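Local structure of Plm1 (Streptomyces sp. HK803, 4HXY) at residues A[90-95]-A[109-114]; A[159-164]-A[168-173]; A[213-218]-A[261-266]; A[246-249]-A[254-257]; A[416-421]-A[428-433]. The protein carries the ketoreductase domain of the first phoslactomycin synthase module, which probably uses NADPH to reduce the beta-keto group of the growing polyketide chain. All coordinates share one frame; numbering follows the deposited sequence. Where two conformers were deposited one is given.

Interaction 1 (A[90-95]-A[109-114])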
# COMPACT_ATOMS: atom_id res chain seq x y z
N SER A 90 9.73 4.24 -11.67
CA SER A 90 11.00 4.50 -10.99
C SER A 90 10.72 4.97 -9.55
O SER A 90 9.70 5.64 -9.29
CB SER A 90 11.82 5.55 -11.76
OG SER A 90 11.16 6.79 -11.73
N ARG A 91 11.58 4.55 -8.63
CA ARG A 91 11.49 4.89 -7.21
C ARG A 91 10.24 4.29 -6.53
O ARG A 91 9.86 4.75 -5.48
CB ARG A 91 11.54 6.43 -6.99
CG ARG A 91 12.81 7.14 -7.50
CD ARG A 91 12.66 8.67 -7.52
NE ARG A 91 12.37 9.21 -6.20
CZ ARG A 91 11.65 10.31 -5.94
NH1 ARG A 91 11.10 11.03 -6.92
NH2 ARG A 91 11.47 10.68 -4.68
N ALA A 92 9.66 3.25 -7.12
CA ALA A 92 8.37 2.72 -6.65
C ALA A 92 8.53 1.66 -5.55
O ALA A 92 7.60 1.44 -4.77
CB ALA A 92 7.55 2.18 -7.83
N VAL A 93 9.70 1.03 -5.50
CA VAL A 93 10.01 -0.07 -4.59
C VAL A 93 11.41 0.10 -3.99
O VAL A 93 12.29 0.75 -4.60
CB VAL A 93 9.90 -1.46 -5.31
CG1 VAL A 93 8.48 -1.69 -5.83
CG2 VAL A 93 10.89 -1.61 -6.45
N GLY A 94 11.59 -0.49 -2.82
CA GLY A 94 12.87 -0.48 -2.10
C GLY A 94 13.39 -1.90 -2.13
O GLY A 94 12.89 -2.75 -1.41
N VAL A 95 14.39 -2.15 -2.97
CA VAL A 95 14.96 -3.50 -3.07
C VAL A 95 15.82 -3.89 -1.86
O VAL A 95 15.95 -5.07 -1.54
CB VAL A 95 15.75 -3.67 -4.36
CG1 VAL A 95 16.42 -5.03 -4.38
CG2 VAL A 95 14.83 -3.51 -5.56
N GLY A 109 2.02 3.59 -5.55
CA GLY A 109 0.62 3.33 -5.85
C GLY A 109 0.38 2.60 -7.16
O GLY A 109 -0.57 1.83 -7.30
N VAL A 110 1.26 2.85 -8.13
CA VAL A 110 1.22 2.15 -9.41
C VAL A 110 1.31 0.64 -9.19
O VAL A 110 0.60 -0.14 -9.83
CB VAL A 110 2.38 2.58 -10.31
CG1 VAL A 110 2.36 1.78 -11.58
CG2 VAL A 110 2.29 4.10 -10.70
N TRP A 111 2.21 0.23 -8.29
CA TRP A 111 2.41 -1.19 -7.99
C TRP A 111 1.20 -1.79 -7.26
O TRP A 111 0.80 -2.93 -7.52
CB TRP A 111 3.70 -1.39 -7.18
CG TRP A 111 4.88 -1.36 -8.05
CD1 TRP A 111 5.29 -0.31 -8.84
CD2 TRP A 111 5.80 -2.42 -8.30
NE1 TRP A 111 6.40 -0.66 -9.54
CE2 TRP A 111 6.75 -1.94 -9.22
CE3 TRP A 111 5.95 -3.72 -7.78
CZ2 TRP A 111 7.80 -2.72 -9.66
CZ3 TRP A 111 7.00 -4.48 -8.25
CH2 TRP A 111 7.93 -3.96 -9.14
N GLY A 112 0.58 -1.02 -6.37
CA GLY A 112 -0.62 -1.50 -5.69
C GLY A 112 -1.71 -1.80 -6.69
O GLY A 112 -2.33 -2.86 -6.65
N LEU A 113 -1.94 -0.87 -7.62
CA LEU A 113 -2.95 -1.05 -8.64
C LEU A 113 -2.58 -2.14 -9.65
O LEU A 113 -3.42 -2.94 -10.04
CB LEU A 113 -3.20 0.28 -9.36
CG LEU A 113 -4.42 0.23 -10.28
CD1 LEU A 113 -5.21 1.55 -10.12
CD2 LEU A 113 -4.00 -0.04 -11.70
N GLY A 114 -1.32 -2.17 -10.06
CA GLY A 114 -0.84 -3.12 -11.05
C GLY A 114 -1.01 -4.57 -10.62
O GLY A 114 -1.39 -5.41 -11.41
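The indole of Trp111 presents one face to Val93, whose CG1 methyl stands over the centre of the six-membered ring, 3.6 Å from its centroid and only 8° off the ring normal. This CH-pi contact is almost vertical, and the methyl is centred over the benzo ring, nearest to CD2 at 3.7 Å from Val93 CG1. The pyrrole end is met obliquely by Ala92, whose CB lies 3.5 Å from Trp111 NE1 and equally close to CD1. With chi1 at -60°, CG1 of Val93 lies anti to the carbonyl carbon, the rotation that turns this methyl to the indole, while CG2 takes the crowded position between N and carbonyl. The small Ala92 lets the loop come close beside the indole, and the branched valine supplies a methyl for its face. Residues 90-95 begin the loop that leaves strand 85-90, and helix 105-120, into which the loop leads, carries residues 109-114; these elements belong to the parallel alpha/beta layer of the N-terminal half. The NE1 hydrogen is given to Thr89 OG1, so the ring's one polar atom is satisfied in a buried setting, and Leu128, Asp130 and Gln160 also touch the indole. A leucine in place of Trp111 would probably leave Val93 CG1 without its flat aromatic seat and Thr89 without its indole donor.

Interaction 2 (A[159-164]-A[168-173])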
# COMPACT_ATOMS: atom_id res chain seq x y z
N ASP A 159 6.75 -11.29 -12.80
CA ASP A 159 5.92 -10.13 -13.16
C ASP A 159 6.03 -8.95 -12.18
O ASP A 159 5.31 -7.96 -12.33
CB ASP A 159 4.46 -10.57 -13.30
CG ASP A 159 3.86 -11.11 -11.99
OD1 ASP A 159 4.60 -11.26 -10.98
OD2 ASP A 159 2.63 -11.37 -11.99
N GLN A 160 6.91 -9.07 -11.19
CA GLN A 160 7.19 -7.98 -10.24
C GLN A 160 8.70 -7.86 -10.12
O GLN A 160 9.34 -8.54 -9.31
CB GLN A 160 6.51 -8.21 -8.90
CG GLN A 160 4.98 -8.18 -9.03
CD GLN A 160 4.23 -8.34 -7.73
OE1 GLN A 160 4.56 -7.70 -6.74
NE2 GLN A 160 3.16 -9.13 -7.76
N LEU A 161 9.26 -6.97 -10.93
CA LEU A 161 10.70 -6.91 -11.14
C LEU A 161 11.26 -5.53 -10.86
O LEU A 161 10.57 -4.50 -11.00
CB LEU A 161 11.02 -7.29 -12.59
CG LEU A 161 10.67 -8.73 -12.99
CD1 LEU A 161 10.67 -8.87 -14.48
CD2 LEU A 161 11.65 -9.72 -12.32
N ALA A 162 12.55 -5.50 -10.53
CA ALA A 162 13.27 -4.26 -10.37
C ALA A 162 14.65 -4.41 -10.99
O ALA A 162 15.28 -5.46 -10.89
CB ALA A 162 13.38 -3.87 -8.89
N VAL A 163 15.11 -3.34 -11.63
CA VAL A 163 16.47 -3.27 -12.16
C VAL A 163 17.32 -2.39 -11.25
O VAL A 163 16.95 -1.26 -10.92
CB VAL A 163 16.52 -2.75 -13.62
CG1 VAL A 163 17.97 -2.72 -14.10
CG2 VAL A 163 15.68 -3.64 -14.53
N ARG A 164 18.44 -2.95 -10.78
CA ARG A 164 19.38 -2.23 -9.92
C ARG A 164 20.78 -2.60 -10.37
O ARG A 164 21.11 -3.78 -10.46
CB ARG A 164 19.20 -2.60 -8.44
CG ARG A 164 17.82 -2.23 -7.84
CD ARG A 164 17.62 -0.73 -7.72
NE ARG A 164 16.37 -0.37 -7.03
CZ ARG A 164 15.21 -0.14 -7.63
NH1 ARG A 164 15.07 -0.24 -8.95
NH2 ARG A 164 14.17 0.19 -6.89
N LEU A 168 18.60 -7.85 -12.53
CA LEU A 168 17.16 -8.04 -12.28
C LEU A 168 16.90 -8.67 -10.92
O LEU A 168 17.51 -9.69 -10.57
CB LEU A 168 16.53 -8.96 -13.33
CG LEU A 168 15.76 -8.41 -14.52
CD1 LEU A 168 14.98 -9.56 -15.13
CD2 LEU A 168 14.81 -7.26 -14.17
N TRP A 169 15.94 -8.09 -10.21
CA TRP A 169 15.51 -8.58 -8.90
C TRP A 169 14.01 -8.85 -8.97
O TRP A 169 13.29 -8.09 -9.61
CB TRP A 169 15.77 -7.55 -7.81
CG TRP A 169 17.22 -7.29 -7.54
CD1 TRP A 169 18.08 -6.58 -8.31
CD2 TRP A 169 17.97 -7.75 -6.41
NE1 TRP A 169 19.34 -6.57 -7.74
CE2 TRP A 169 19.29 -7.26 -6.56
CE3 TRP A 169 17.66 -8.51 -5.28
CZ2 TRP A 169 20.29 -7.54 -5.63
CZ3 TRP A 169 18.64 -8.75 -4.35
CH2 TRP A 169 19.95 -8.28 -4.54
N ALA A 170 13.57 -9.93 -8.33
CA ALA A 170 12.15 -10.33 -8.33
C ALA A 170 11.57 -10.28 -6.94
O ALA A 170 12.21 -10.73 -5.97
CB ALA A 170 11.99 -11.73 -8.93
N ARG A 171 10.35 -9.76 -6.86
CA ARG A 171 9.66 -9.53 -5.56
C ARG A 171 9.12 -10.83 -4.98
O ARG A 171 8.57 -11.67 -5.70
CB ARG A 171 8.51 -8.56 -5.76
CG ARG A 171 7.94 -8.00 -4.49
CD ARG A 171 7.02 -6.84 -4.76
NE ARG A 171 6.32 -6.40 -3.55
CZ ARG A 171 5.11 -6.79 -3.17
NH1 ARG A 171 4.41 -7.66 -3.89
NH2 ARG A 171 4.62 -6.31 -2.03
N ARG A 172 9.28 -10.97 -3.66
CA ARG A 172 8.80 -12.12 -2.92
C ARG A 172 8.17 -11.69 -1.61
O ARG A 172 8.50 -10.62 -1.08
CB ARG A 172 9.96 -13.04 -2.59
CG ARG A 172 10.72 -13.56 -3.79
CD ARG A 172 9.91 -14.56 -4.55
NE ARG A 172 10.68 -15.13 -5.67
CZ ARG A 172 10.52 -14.85 -6.96
NH1 ARG A 172 9.61 -13.97 -7.37
NH2 ARG A 172 11.27 -15.47 -7.87
N LEU A 173 7.26 -12.52 -1.10
CA LEU A 173 6.66 -12.32 0.22
C LEU A 173 7.09 -13.50 1.06
O LEU A 173 6.89 -14.64 0.65
CB LEU A 173 5.13 -12.24 0.12
CG LEU A 173 4.23 -11.88 1.30
CD1 LEU A 173 3.98 -13.10 2.18
CD2 LEU A 173 4.79 -10.65 2.10
O HOH W 1 21.87 -5.18 -8.26
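A beta hairpin pairs strand 160-164 with strand 167-175, its two arms antiparallel, with the short segments at 147° to each other and 4.6 Å apart at closest approach. Ala162 and Trp169 form the hydrogen-bonded pair, each amide reaching the other's carbonyl: both Ala162 N to Trp169 O and Trp169 N to Ala162 O measure 2.8 Å. Leu161 with Ala170 and Val163 with Leu168 are non-hydrogen-bonded pairs whose side chains share one face, where Leu168 CD2 packs against Val163 CG2 at 3.7 Å. Helix 137-148 lies against this face through Ala142 and Thr146, which suits the branched aliphatic residues. At the far end of the pairing, Arg171 N bonds to Gln160 O, and the two side chains repeat the link. Arg171 NH1 gives a hydrogen to Gln160 OE1 at 2.9 Å, in the carbonyl plane and on a lone pair, though bent at the hydrogen (136°). CG of Arg171 lies anti to the backbone N and the chain runs straight on to NE, which carries the guanidinium to Gln160 with the two flat groups 17° apart. Arg171 NE makes a salt bridge to Glu10, and NH1 also serves Ile326 O. A leucine replacing Arg171 would probably strand the charge of Glu10 and take one donor from Gln160 OE1. At the turn end, one water accepts from Trp169 NE1 at 2.9 Å, in the indole plane, and donates to Arg164 O at 2.7 Å.

Interaction 3 (A[213-218]-A[261-266])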
# COMPACT_ATOMS: atom_id res chain seq x y z
N ALA A 213 -0.85 8.43 28.18
CA ALA A 213 -1.10 9.66 27.45
C ALA A 213 -1.81 10.71 28.29
O ALA A 213 -2.50 10.39 29.26
CB ALA A 213 -1.92 9.38 26.17
N ASP A 214 -1.65 11.97 27.89
CA ASP A 214 -2.43 13.08 28.47
C ASP A 214 -3.79 13.27 27.79
O ASP A 214 -4.78 13.55 28.47
CB ASP A 214 -1.66 14.40 28.36
CG ASP A 214 -0.46 14.49 29.31
OD1 ASP A 214 -0.46 13.78 30.35
OD2 ASP A 214 0.49 15.26 28.99
N ARG A 215 -3.84 13.12 26.47
CA ARG A 215 -5.02 13.42 25.66
C ARG A 215 -5.15 12.45 24.51
O ARG A 215 -4.16 12.18 23.84
CB ARG A 215 -4.93 14.80 25.05
CG ARG A 215 -4.86 15.92 26.01
CD ARG A 215 -5.27 17.18 25.31
NE ARG A 215 -4.95 18.33 26.14
CZ ARG A 215 -5.23 19.58 25.80
NH1 ARG A 215 -5.85 19.84 24.65
NH2 ARG A 215 -4.90 20.56 26.63
N ILE A 216 -6.36 11.96 24.28
CA ILE A 216 -6.65 11.10 23.14
C ILE A 216 -7.68 11.80 22.27
O ILE A 216 -8.77 12.15 22.74
CB ILE A 216 -7.14 9.72 23.60
CG1 ILE A 216 -6.07 9.04 24.44
CG2 ILE A 216 -7.50 8.84 22.39
CD1 ILE A 216 -6.57 7.83 25.20
N LEU A 217 -7.31 12.07 21.02
CA LEU A 217 -8.19 12.76 20.07
C LEU A 217 -8.58 11.78 18.96
O LEU A 217 -7.71 11.22 18.28
CB LEU A 217 -7.50 13.97 19.48
CG LEU A 217 -7.14 15.15 20.40
CD1 LEU A 217 -6.90 16.36 19.53
CD2 LEU A 217 -8.25 15.45 21.39
N LEU A 218 -9.89 11.60 18.80
CA LEU A 218 -10.44 10.70 17.79
C LEU A 218 -10.95 11.58 16.66
O LEU A 218 -11.84 12.42 16.86
CB LEU A 218 -11.58 9.87 18.35
CG LEU A 218 -11.33 9.07 19.62
CD1 LEU A 218 -12.60 8.31 19.94
CD2 LEU A 218 -10.13 8.11 19.50
N ASP A 261 -2.24 23.37 15.25
CA ASP A 261 -1.76 24.65 15.81
C ASP A 261 -2.37 24.94 17.18
O ASP A 261 -1.67 25.41 18.08
CB ASP A 261 -2.10 25.80 14.85
CG ASP A 261 -1.23 25.81 13.60
OD1 ASP A 261 -0.28 24.99 13.47
OD2 ASP A 261 -1.50 26.65 12.72
N ALA A 262 -3.67 24.68 17.33
CA ALA A 262 -4.39 24.94 18.58
C ALA A 262 -3.87 24.05 19.70
O ALA A 262 -3.78 24.48 20.84
CB ALA A 262 -5.89 24.72 18.40
N LEU A 263 -3.53 22.80 19.38
CA LEU A 263 -3.00 21.89 20.38
C LEU A 263 -1.61 22.33 20.84
O LEU A 263 -1.31 22.30 22.03
CB LEU A 263 -3.00 20.44 19.85
CG LEU A 263 -4.39 19.78 19.72
CD1 LEU A 263 -4.35 18.59 18.74
CD2 LEU A 263 -4.97 19.35 21.07
N ALA A 264 -0.77 22.75 19.90
CA ALA A 264 0.58 23.21 20.22
C ALA A 264 0.51 24.48 21.08
O ALA A 264 1.30 24.64 22.02
CB ALA A 264 1.41 23.45 18.95
N ALA A 265 -0.46 25.33 20.80
CA ALA A 265 -0.65 26.60 21.53
C ALA A 265 -1.08 26.37 23.00
O ALA A 265 -0.73 27.16 23.88
CB ALA A 265 -1.66 27.49 20.80
N GLU A 266 -1.81 25.29 23.24
CA GLU A 266 -2.18 24.86 24.58
C GLU A 266 -1.05 24.17 25.35
O GLU A 266 -1.21 23.85 26.52
CB GLU A 266 -3.34 23.86 24.51
CG GLU A 266 -4.65 24.42 24.09
CD GLU A 266 -5.73 23.37 24.17
OE1 GLU A 266 -6.14 23.02 25.31
OE2 GLU A 266 -6.16 22.89 23.10
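Arg215 leaves strand 215-218 with its CB directed at the helix of residues 261-265, and CG, CD and NE carry on in an extended line that runs from the sheet toward the helix. On the way the side chain touches Thr189 and Thr242 of the neighbouring strands. At the tip, NH1 passes Leu263 CD2 at 3.7 Å, and the guanidinium then meets the carboxylate of Glu266. The main bond of this salt bridge runs from Arg215 NH2 to Glu266 OE1, 3.1 Å long; OE1 lies in the guanidinium plane, but NH2 approaches OE1 from above the carboxylate plane, 61° out of it. NH1 adds two weak bonds, one to each carboxylate oxygen, and the two flat groups are turned 57° apart. Next to the ion pair the leucines meet tip to tip, Leu217 CD1 and Leu263 CD1 being 3.5 Å apart, a tight fit for methyls. Apolar packing of this kind between the central sheet and a flanking helix belongs to the Rossmann-type fold. Because Glu266 is exposed and its carboxylate is twisted against the guanidinium, the ion pair is likely to be a modest latch, weakened by solvent.

Interaction 4 (A[246-249]-A[254-257]). With NDP (NADPH dihydro-nicotinamide-adenine-dinucleotide phosphate), chain C.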
# COMPACT_ATOMS: atom_id res chain seq x y z
N VAL A 246 -13.24 14.74 17.37
CA VAL A 246 -13.28 15.97 16.59
C VAL A 246 -13.79 15.63 15.17
O VAL A 246 -13.40 14.62 14.60
CB VAL A 246 -11.94 16.74 16.56
CG1 VAL A 246 -11.51 17.16 18.00
CG2 VAL A 246 -10.82 15.95 15.88
N ALA A 247 -14.67 16.49 14.65
CA ALA A 247 -15.26 16.30 13.34
C ALA A 247 -14.43 17.08 12.32
O ALA A 247 -14.57 18.30 12.14
CB ALA A 247 -16.75 16.74 13.34
N VAL A 248 -13.49 16.37 11.67
CA VAL A 248 -12.51 16.96 10.78
C VAL A 248 -12.24 16.00 9.62
O VAL A 248 -12.11 14.81 9.82
CB VAL A 248 -11.16 17.31 11.50
CG1 VAL A 248 -10.10 17.81 10.53
CG2 VAL A 248 -11.37 18.38 12.59
N ASP A 249 -12.25 16.54 8.41
CA ASP A 249 -11.78 15.81 7.22
C ASP A 249 -10.24 15.82 7.21
O ASP A 249 -9.61 16.86 7.14
CB ASP A 249 -12.35 16.53 6.00
CG ASP A 249 -12.05 15.83 4.68
OD1 ASP A 249 -11.18 14.95 4.64
OD2 ASP A 249 -12.72 16.19 3.69
N ALA A 254 -6.78 23.33 5.93
CA ALA A 254 -7.10 24.43 6.84
C ALA A 254 -7.57 23.91 8.19
O ALA A 254 -7.13 24.41 9.23
CB ALA A 254 -8.17 25.34 6.22
N ALA A 255 -8.46 22.93 8.17
CA ALA A 255 -8.98 22.30 9.37
C ALA A 255 -7.90 21.53 10.13
O ALA A 255 -7.83 21.62 11.35
CB ALA A 255 -10.14 21.37 9.02
N MET A 256 -7.05 20.80 9.41
CA MET A 256 -6.01 20.00 10.07
C MET A 256 -4.96 20.90 10.71
O MET A 256 -4.55 20.67 11.86
CB MET A 256 -5.38 19.00 9.09
CG MET A 256 -6.32 17.87 8.73
SD MET A 256 -6.69 16.73 10.08
CE MET A 256 -5.15 15.82 10.08
N SER A 257 -4.54 21.92 9.98
CA SER A 257 -3.51 22.84 10.48
C SER A 257 -4.02 23.65 11.67
O SER A 257 -3.28 23.90 12.62
CB SER A 257 -3.01 23.76 9.37
OG SER A 257 -4.06 24.56 8.86
PA NDP C . -14.03 1.90 9.48
O1A NDP C . -14.78 1.40 10.67
O2A NDP C . -14.81 2.27 8.25
O5B NDP C . -13.16 3.17 9.92
C5B NDP C . -12.71 4.09 8.95
C4B NDP C . -12.70 5.46 9.56
O4B NDP C . -12.20 6.40 8.64
C3B NDP C . -14.08 5.94 9.93
O3B NDP C . -14.02 6.44 11.28
C2B NDP C . -14.38 7.07 8.96
O2B NDP C . -15.24 7.94 9.67
C1B NDP C . -12.97 7.59 8.71
N9A NDP C . -12.78 8.41 7.53
C8A NDP C . -13.03 8.09 6.21
N7A NDP C . -12.73 9.16 5.44
C5A NDP C . -12.26 10.16 6.25
C6A NDP C . -11.80 11.45 6.02
N6A NDP C . -11.72 12.01 4.82
N1A NDP C . -11.42 12.21 7.11
C2A NDP C . -11.45 11.68 8.40
N3A NDP C . -11.91 10.41 8.64
C4A NDP C . -12.29 9.68 7.57
O3 NDP C . -12.92 0.84 9.01
PN NDP C . -11.94 -0.01 9.91
O1N NDP C . -12.17 -1.43 9.55
O2N NDP C . -11.93 0.36 11.34
O5D NDP C . -10.51 0.27 9.25
C5D NDP C . -9.74 1.39 9.60
C4D NDP C . -8.43 1.34 8.83
O4D NDP C . -7.84 0.05 8.95
C3D NDP C . -8.64 1.58 7.35
O3D NDP C . -7.69 2.50 6.90
C2D NDP C . -8.39 0.23 6.70
O2D NDP C . -7.90 0.33 5.38
C1D NDP C . -7.45 -0.43 7.68
N1N NDP C . -7.57 -1.89 7.66
C2N NDP C . -8.67 -2.51 8.18
C3N NDP C . -8.90 -3.88 8.04
C7N NDP C . -10.05 -4.55 8.68
O7N NDP C . -10.03 -5.93 8.64
N7N NDP C . -11.09 -3.93 9.21
C4N NDP C . -7.74 -4.73 7.59
C5N NDP C . -6.58 -3.96 7.06
C6N NDP C . -6.53 -2.59 7.13
P2B NDP C . -16.09 9.10 8.97
O1X NDP C . -16.97 9.64 10.07
O2X NDP C . -16.92 8.54 7.81
O3X NDP C . -15.19 10.13 8.41
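Val248 CG1 is the point where the contact is tight: it sits 3.6 Å from Met256 SD and 3.9 Å from Ala255 CB, so a single methyl is shared by two successive residues of the helix. Val248 puts this methyl anti to its backbone N (chi1 175°), directed at the helix. Met256 bends at both chi2 and chi3, and the curl brings its sulfur back over the valine. An unbranched, flexible thioether suits this buried place, since it can bend to fill the space between Val248, Leu219 of the neighbouring strand and Leu306, Leu307 and Leu310 of helix 290-310. Ala255, small and partly exposed, lets the helix stay close to the strand end. The packing thins out at Asp249, which meets the helix with its backbone, its carbonyl O lying 3.8 Å from Met256 CG. Asp249 is partly exposed, and its carboxylate looks to the cofactor instead. Asp249 OD1 accepts from the adenine amino group, N6A of NADPH, at 3.0 Å and nearly straight (166°), and is also hydrogen-bonded to Thr251 OG1, which probably steadies the carboxylate. Beside it Val248 O comes within 3.5 Å of the adenine carbon C2A. An acidic residue just past the third strand, reading the amino group of the adenine, is a familiar feature of the Rossmann fold of short-chain dehydrogenases/reductases.

Interaction 5 (A[416-421]-A[428-433])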
# COMPACT_ATOMS: atom_id res chain seq x y z
N ARG A 416 -5.18 -23.12 1.85
CA ARG A 416 -6.39 -22.56 1.26
C ARG A 416 -6.11 -21.29 0.45
O ARG A 416 -6.71 -21.05 -0.60
CB ARG A 416 -7.43 -22.18 2.32
CG ARG A 416 -8.00 -23.29 3.17
CD ARG A 416 -8.92 -22.68 4.24
NE ARG A 416 -9.59 -23.69 5.06
CZ ARG A 416 -10.78 -23.54 5.68
NH1 ARG A 416 -11.29 -24.53 6.40
NH2 ARG A 416 -11.47 -22.40 5.57
N PHE A 417 -5.23 -20.44 0.96
CA PHE A 417 -4.99 -19.15 0.32
C PHE A 417 -4.39 -19.29 -1.08
O PHE A 417 -4.84 -18.63 -2.02
CB PHE A 417 -4.06 -18.30 1.20
CG PHE A 417 -3.70 -16.97 0.60
CD1 PHE A 417 -4.48 -15.86 0.83
CD2 PHE A 417 -2.58 -16.85 -0.21
CE1 PHE A 417 -4.14 -14.64 0.26
CE2 PHE A 417 -2.27 -15.63 -0.79
CZ PHE A 417 -3.04 -14.53 -0.53
N LEU A 418 -3.38 -20.13 -1.23
CA LEU A 418 -2.61 -20.17 -2.49
C LEU A 418 -3.42 -20.67 -3.68
O LEU A 418 -3.37 -20.03 -4.75
CB LEU A 418 -1.32 -20.96 -2.34
CG LEU A 418 -0.22 -20.33 -1.52
CD1 LEU A 418 0.87 -21.37 -1.26
CD2 LEU A 418 0.32 -19.09 -2.25
N PRO A 419 -4.19 -21.77 -3.52
CA PRO A 419 -5.00 -22.18 -4.69
C PRO A 419 -6.06 -21.16 -5.06
O PRO A 419 -6.39 -21.01 -6.26
CB PRO A 419 -5.62 -23.52 -4.26
CG PRO A 419 -4.78 -23.99 -3.09
CD PRO A 419 -4.24 -22.76 -2.42
N ALA A 420 -6.61 -20.44 -4.08
CA ALA A 420 -7.58 -19.40 -4.39
C ALA A 420 -6.91 -18.21 -5.07
O ALA A 420 -7.38 -17.72 -6.10
CB ALA A 420 -8.36 -18.96 -3.12
N PHE A 421 -5.78 -17.77 -4.52
CA PHE A 421 -5.09 -16.58 -5.04
C PHE A 421 -4.54 -16.77 -6.45
O PHE A 421 -4.55 -15.83 -7.27
CB PHE A 421 -3.94 -16.17 -4.09
CG PHE A 421 -3.25 -14.91 -4.50
CD1 PHE A 421 -3.78 -13.69 -4.15
CD2 PHE A 421 -2.11 -14.94 -5.28
CE1 PHE A 421 -3.18 -12.50 -4.54
CE2 PHE A 421 -1.51 -13.72 -5.69
CZ PHE A 421 -2.05 -12.53 -5.29
N PRO A 428 4.62 -16.02 -8.68
CA PRO A 428 5.91 -16.36 -8.10
C PRO A 428 6.19 -15.64 -6.77
O PRO A 428 7.15 -15.97 -6.09
CB PRO A 428 6.90 -15.93 -9.18
CG PRO A 428 6.20 -14.90 -9.96
CD PRO A 428 4.75 -15.29 -9.95
N LEU A 429 5.34 -14.66 -6.42
CA LEU A 429 5.48 -13.91 -5.17
C LEU A 429 5.52 -14.82 -3.94
O LEU A 429 6.23 -14.52 -2.98
CB LEU A 429 4.32 -12.92 -5.05
CG LEU A 429 4.35 -11.97 -3.85
CD1 LEU A 429 5.47 -10.93 -3.97
CD2 LEU A 429 3.00 -11.28 -3.69
N PHE A 430 4.75 -15.92 -3.97
CA PHE A 430 4.59 -16.78 -2.81
C PHE A 430 5.36 -18.09 -2.91
O PHE A 430 5.01 -19.06 -2.23
CB PHE A 430 3.11 -17.08 -2.63
CG PHE A 430 2.28 -15.90 -2.31
CD1 PHE A 430 2.46 -15.24 -1.11
CD2 PHE A 430 1.32 -15.42 -3.20
CE1 PHE A 430 1.69 -14.15 -0.78
CE2 PHE A 430 0.55 -14.32 -2.86
CZ PHE A 430 0.74 -13.69 -1.65
N GLY A 431 6.43 -18.11 -3.69
CA GLY A 431 7.25 -19.32 -3.83
C GLY A 431 7.64 -20.02 -2.53
O GLY A 431 7.68 -21.26 -2.47
N SER A 432 7.88 -19.25 -1.47
CA SER A 432 8.34 -19.82 -0.20
C SER A 432 7.24 -20.58 0.57
O SER A 432 7.52 -21.28 1.54
CB SER A 432 8.92 -18.72 0.68
OG SER A 432 7.92 -17.83 1.14
N PHE A 433 6.00 -20.46 0.10
CA PHE A 433 4.84 -21.16 0.68
C PHE A 433 4.36 -22.33 -0.18
O PHE A 433 3.38 -23.00 0.16
CB PHE A 433 3.71 -20.16 0.97
CG PHE A 433 4.15 -19.04 1.87
CD1 PHE A 433 4.26 -19.23 3.24
CD2 PHE A 433 4.52 -17.82 1.34
CE1 PHE A 433 4.72 -18.22 4.07
CE2 PHE A 433 4.99 -16.81 2.15
CZ PHE A 433 5.07 -16.99 3.51
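A helix, 416-421, kinked where Pro419 has no amide hydrogen to give to the turn before, faces a run of 3-10 character at 428-433, with the CA atoms of Leu418 and Phe430 8.0 Å apart. Between them lies an aromatic cluster of Phe417, Phe421 and Phe430, part of the C-terminal end of the chain. Phe430 is its centre and takes part in two T-shaped pairs, once by its face and once by its edge. The edge of Phe417 meets the face of Phe430, with centroids 5.4 Å apart and planes at 80°; the edge of Phe430, through CE2, in turn meets the face of Phe421, with centroids 5.2 Å apart and planes at 88°. Phe417 and Phe421, one helical turn apart, both hold CG anti to the backbone N (chi1 177° in Phe417), which sends the two rings out from the same flank of the helix. Leu429 CD2 lies over the other face of Phe430, toward its rim, so that the buried ring is held between an aromatic edge and a methyl. Trp327 and Trp414 extend the cluster, Trp327 lying edge-to-face with both Phe417 and Phe430. Such flat rings suit a junction of this kind, where perpendicular packing fills space between two short elements that share no backbone bonds. Leu418, the aliphatic member, forks between two partners: CD2 rests 3.5 Å from Phe430 CB, while CD1 reaches Phe433, 3.8 Å from its CB and 3.3 Å from its carbonyl O.

In the fold
From the N terminus, interaction 1 comes first, closing the loop between strand 85-90 and helix 105-120. Interaction 2 follows as a tight hairpin and touches it, Val95 packing on Ala162 and Trp169. The chain then enters the cofactor-binding half, where interaction 3 closes a long loop from strand 215-220 to helix 253-265; interaction 4 lies wholly within that loop, shares the helix, and meets interaction 3 again through a probable hydrogen bond from Val246 N to Leu218 O on adjacent strands. Interaction 5, a short closure near the C terminus, returns to the hairpin through Leu173 and Leu429. No two loops cross: 1, 2 and 5 form one neighbourhood, and 3 and 4 another, with the centres of interactions 2 and 3 about 43 Å apart.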